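Local coordinates for aminotransferase, class V family protein (Trichomonas vaginalis, PDB 5F8V), which probably catalyses the pyridoxal-phosphate-dependent transamination between O-phospho-L-serine and 2-oxoglutarate that forms 3-phosphooxypyruvate and L-glutamate in serine biosynthesis, at residues 280-291 with 362-371. Numbering follows the deposited sequence.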
loop_
_atom_site.group_PDB
_atom_site.type_symbol
_atom_site.label_atom_id
_atom_site.label_comp_id
_atom_site.label_asym_id
_atom_site.label_seq_id
_atom_site.Cartn_x
_atom_site.Cartn_y
_atom_site.Cartn_z
ATOM N N LYS A 280 4.853 25.809 23.197
ATOM C CA LYS A 280 3.568 26.042 23.880
ATOM C C LYS A 280 3.063 24.791 24.625
ATOM O O LYS A 280 2.664 24.888 25.781
ATOM C CB LYS A 280 2.499 26.521 22.888
ATOM C CG LYS A 280 2.719 27.931 22.341
ATOM C CD LYS A 280 1.539 28.361 21.473
ATOM C CE LYS A 280 1.541 29.865 21.209
ATOM N NZ LYS A 280 0.451 30.269 20.274
ATOM N N VAL A 281 3.113 23.625 23.979
ATOM C CA VAL A 281 2.608 22.395 24.600
ATOM C C VAL A 281 3.484 22.031 25.806
ATOM O O VAL A 281 2.954 21.695 26.861
ATOM C CB VAL A 281 2.513 21.202 23.619
ATOM C CG1 VAL A 281 2.066 19.938 24.334
ATOM C CG2 VAL A 281 1.568 21.499 22.461
ATOM N N TYR A 282 4.811 22.117 25.652
ATOM C CA TYR A 282 5.734 21.778 26.747
ATOM C C TYR A 282 5.661 22.752 27.914
ATOM O O TYR A 282 5.755 22.332 29.063
ATOM C CB TYR A 282 7.194 21.643 26.259
ATOM C CG TYR A 282 7.448 20.360 25.499
ATOM C CD1 TYR A 282 7.234 19.127 26.102
ATOM C CD2 TYR A 282 7.900 20.372 24.167
ATOM C CE1 TYR A 282 7.456 17.946 25.425
ATOM C CE2 TYR A 282 8.133 19.182 23.477
ATOM C CZ TYR A 282 7.910 17.966 24.118
ATOM O OH TYR A 282 8.111 16.752 23.480
ATOM N N GLU A 283 5.508 24.040 27.626
ATOM C CA GLU A 283 5.295 25.032 28.680
ATOM C C GLU A 283 3.947 24.807 29.407
ATOM O O GLU A 283 3.870 25.034 30.604
ATOM C CB GLU A 283 5.449 26.475 28.151
ATOM C CG GLU A 283 5.076 27.610 29.113
ATOM C CD GLU A 283 5.905 27.667 30.403
ATOM O OE1 GLU A 283 6.404 26.626 30.885
ATOM O OE2 GLU A 283 6.048 28.776 30.965
ATOM N N ALA A 284 2.918 24.336 28.699
ATOM C CA ALA A 284 1.657 23.945 29.344
ATOM C C ALA A 284 1.829 22.698 30.239
ATOM O O ALA A 284 1.212 22.612 31.306
ATOM C CB ALA A 284 0.562 23.723 28.313
ATOM N N ILE A 285 2.667 21.749 29.814
ATOM C CA ILE A 285 3.004 20.602 30.656
ATOM C C ILE A 285 3.793 21.080 31.885
ATOM O O ILE A 285 3.314 20.959 33.011
ATOM C CB ILE A 285 3.804 19.521 29.890
ATOM C CG1 ILE A 285 2.947 18.889 28.784
ATOM C CG2 ILE A 285 4.324 18.447 30.847
ATOM C CD1 ILE A 285 3.748 18.195 27.700
ATOM N N ASP A 286 4.969 21.658 31.643
ATOM C CA ASP A 286 5.958 21.964 32.696
ATOM C C ASP A 286 5.463 22.933 33.773
ATOM O O ASP A 286 5.758 22.743 34.959
ATOM C CB ASP A 286 7.259 22.514 32.089
ATOM C CG ASP A 286 8.054 21.462 31.313
ATOM O OD1 ASP A 286 7.754 20.259 31.394
ATOM O OD2 ASP A 286 9.001 21.847 30.598
ATOM N N SER A 287 4.707 23.949 33.365
ATOM C CA SER A 287 4.225 24.984 34.287
ATOM C C SER A 287 2.997 24.587 35.116
ATOM O O SER A 287 2.555 25.370 35.953
ATOM C CB SER A 287 3.906 26.268 33.517
ATOM O OG SER A 287 2.744 26.108 32.727
ATOM N N ASN A 288 2.451 23.395 34.875
ATOM C CA ASN A 288 1.227 22.937 35.507
ATOM C C ASN A 288 1.522 21.737 36.409
ATOM O O ASN A 288 2.015 20.735 35.922
ATOM C CB ASN A 288 0.221 22.550 34.414
ATOM C CG ASN A 288 -1.172 22.284 34.951
ATOM O OD1 ASN A 288 -1.344 21.842 36.084
ATOM N ND2 ASN A 288 -2.178 22.529 34.124
ATOM N N PRO A 289 1.179 21.816 37.720
ATOM C CA PRO A 289 1.436 20.673 38.627
ATOM C C PRO A 289 0.661 19.378 38.316
ATOM O O PRO A 289 1.061 18.314 38.785
ATOM C CB PRO A 289 1.019 21.218 40.005
ATOM C CG PRO A 289 0.011 22.271 39.702
ATOM C CD PRO A 289 0.511 22.923 38.435
ATOM N N ASN A 290 -0.415 19.456 37.535
ATOM C CA ASN A 290 -1.180 18.256 37.167
ATOM C C ASN A 290 -0.574 17.386 36.063
ATOM O O ASN A 290 -1.034 16.255 35.852
ATOM C CB ASN A 290 -2.599 18.652 36.772
ATOM C CG ASN A 290 -3.347 19.301 37.916
ATOM O OD1 ASN A 290 -3.581 18.662 38.946
ATOM N ND2 ASN A 290 -3.714 20.573 37.757
ATOM N N PHE A 291 0.437 17.904 35.359
ATOM C CA PHE A 291 1.045 17.199 34.226
ATOM C C PHE A 291 2.579 17.187 34.319
ATOM O O PHE A 291 3.194 18.149 34.790
ATOM C CB PHE A 291 0.599 17.835 32.897
ATOM C CG PHE A 291 -0.897 17.963 32.746
ATOM C CD1 PHE A 291 -1.683 16.853 32.453
ATOM C CD2 PHE A 291 -1.521 19.197 32.889
ATOM C CE1 PHE A 291 -3.060 16.967 32.309
ATOM C CE2 PHE A 291 -2.904 19.318 32.738
ATOM C CZ PHE A 291 -3.668 18.205 32.451
ATOM N N VAL A 362 -3.946 23.856 25.065
ATOM C CA VAL A 362 -3.327 24.619 26.161
ATOM C C VAL A 362 -4.384 25.184 27.119
ATOM O O VAL A 362 -4.190 25.165 28.343
ATOM C CB VAL A 362 -2.424 25.753 25.611
ATOM C CG1 VAL A 362 -1.991 26.732 26.702
ATOM C CG2 VAL A 362 -1.197 25.169 24.911
ATOM N N GLN A 363 -5.487 25.684 26.562
ATOM C CA GLN A 363 -6.607 26.166 27.375
ATOM C C GLN A 363 -7.245 25.046 28.197
ATOM O O GLN A 363 -7.524 25.237 29.383
ATOM C CB GLN A 363 -7.675 26.865 26.519
ATOM C CG GLN A 363 -7.281 28.246 26.012
ATOM C CD GLN A 363 -6.806 29.179 27.119
ATOM O OE1 GLN A 363 -5.631 29.562 27.164
ATOM N NE2 GLN A 363 -7.696 29.498 28.043
ATOM N N ALA A 364 -7.463 23.888 27.577
ATOM C CA ALA A 364 -8.018 22.739 28.288
ATOM C C ALA A 364 -7.126 22.334 29.460
ATOM O O ALA A 364 -7.612 22.105 30.571
ATOM C CB ALA A 364 -8.230 21.568 27.341
ATOM N N MET A 365 -5.818 22.293 29.217
ATOM C CA MET A 365 -4.854 21.904 30.241
ATOM C C MET A 365 -4.818 22.908 31.397
ATOM O O MET A 365 -4.681 22.508 32.552
ATOM C CB MET A 365 -3.458 21.720 29.622
ATOM C CG MET A 365 -3.381 20.528 28.680
ATOM S SD MET A 365 -1.873 20.426 27.687
ATOM C CE MET A 365 -0.657 20.259 28.993
ATOM N N LYS A 366 -4.960 24.195 31.078
ATOM C CA LYS A 366 -5.000 25.263 32.081
ATOM C C LYS A 366 -6.297 25.226 32.899
ATOM O O LYS A 366 -6.281 25.516 34.087
ATOM C CB LYS A 366 -4.852 26.634 31.404
ATOM C CG LYS A 366 -4.680 27.829 32.332
ATOM C CD LYS A 366 -3.277 27.895 32.917
ATOM C CE LYS A 366 -3.158 29.029 33.932
ATOM N NZ LYS A 366 -1.833 29.024 34.612
ATOM N N GLU A 367 -7.407 24.863 32.261
ATOM C CA GLU A 367 -8.725 24.848 32.924
ATOM C C GLU A 367 -9.062 23.545 33.654
ATOM O O GLU A 367 -10.000 23.516 34.448
ATOM C CB GLU A 367 -9.816 25.181 31.905
ATOM C CG GLU A 367 -9.806 26.651 31.501
ATOM C CD GLU A 367 -10.398 26.933 30.129
ATOM O OE1 GLU A 367 -10.875 26.000 29.444
ATOM O OE2 GLU A 367 -10.383 28.119 29.729
ATOM N N TRP A 368 -8.317 22.475 33.376
ATOM C CA TRP A 368 -8.490 21.201 34.058
ATOM C C TRP A 368 -8.451 21.419 35.592
ATOM O O TRP A 368 -7.467 21.944 36.104
ATOM C CB TRP A 368 -7.402 20.224 33.593
ATOM C CG TRP A 368 -7.303 18.954 34.371
ATOM C CD1 TRP A 368 -6.246 18.539 35.106
ATOM C CD2 TRP A 368 -8.300 17.933 34.482
ATOM N NE1 TRP A 368 -6.513 17.320 35.677
ATOM C CE2 TRP A 368 -7.770 16.923 35.304
ATOM C CE3 TRP A 368 -9.583 17.769 33.953
ATOM C CZ2 TRP A 368 -8.485 15.766 35.627
ATOM C CZ3 TRP A 368 -10.298 16.623 34.279
ATOM C CH2 TRP A 368 -9.744 15.635 35.104
ATOM N N PRO A 369 -9.542 21.068 36.316
ATOM C CA PRO A 369 -9.556 21.326 37.771
ATOM C C PRO A 369 -8.486 20.565 38.572
ATOM O O PRO A 369 -8.105 21.019 39.650
ATOM C CB PRO A 369 -10.974 20.909 38.198
ATOM C CG PRO A 369 -11.448 19.982 37.127
ATOM C CD PRO A 369 -10.827 20.503 35.859
ATOM N N GLY A 370 -8.010 19.435 38.047
ATOM C CA GLY A 370 -6.855 18.742 38.602
ATOM C C GLY A 370 -7.113 17.278 38.865
ATOM O O GLY A 370 -8.260 16.822 38.824
ATOM N N PHE A 371 -6.021 16.546 39.097
ATOM C CA PHE A 371 -6.066 15.161 39.551
ATOM C C PHE A 371 -5.967 15.200 41.073
ATOM O O PHE A 371 -6.551 14.363 41.756
ATOM C CB PHE A 371 -4.906 14.344 38.956
ATOM C CG PHE A 371 -4.867 14.355 37.445
ATOM C CD1 PHE A 371 -5.760 13.581 36.710
ATOM C CD2 PHE A 371 -3.949 15.147 36.756
ATOM C CE1 PHE A 371 -5.743 13.592 35.322
ATOM C CE2 PHE A 371 -3.929 15.162 35.366
ATOM C CZ PHE A 371 -4.826 14.386 34.649
HETATM O O HOH W 1 -4.817 22.416 35.420
#
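Met365 reaches across from helix 355-367 and sets its CE methyl against the last turn of helix 267-286, 3.7 Å from Ala284 CB and 3.9 Å from Ile285 CG1. A bend at the end of its chain (chi3 62°) turns that methyl over one face of the Phe291 ring. SD stands above the ring face, 5.5 Å from the centroid, a Met-aromatic contact at a distance. Met365, Ile285 and Phe291 are all buried, and Phe307 and Phe324 also touch Met365 and Phe291 in this tightly packed part. Between the two segments, contacts are fewer toward Lys280: Val362 CG2 meets Ala284 CB at 4.1 Å, and the Lys280 amine leads away from 362-371 to a long, weak ion pair with Asp359, earlier on the same helix, where Val358 packs on Lys280 and Val281. The two helical segments run almost exactly parallel, 4° apart with axes 9.9 Å from each other, and lie in the small C-terminal domain of the fold-type I (aspartate aminotransferase) architecture, next to strand 304-307 and helix 318-329. Beyond the helix ends, Phe291, Trp368 and Phe371 form an aromatic cluster. Phe371 turns its edge to the face of Phe291 in an offset T-shaped pair with planes at 87°, and Trp368 NE1 sits over the centre of the Phe371 ring. Asn290 ties Phe371, the last ordered residue, to the turn: its OD1 accepts from Phe371 N at 3.2 Å, the donor lying above the carbonyl plane. Asn288 OD1 accepts from Asn290 N at 2.9 Å, closing an Asx turn. On this side, where Asn288 and Asn290 are partly exposed and Phe371 exposed, a water bridges the segments, accepting from Asn288 ND2 and, weakly, from Asn290 ND2 while donating to Trp368 O.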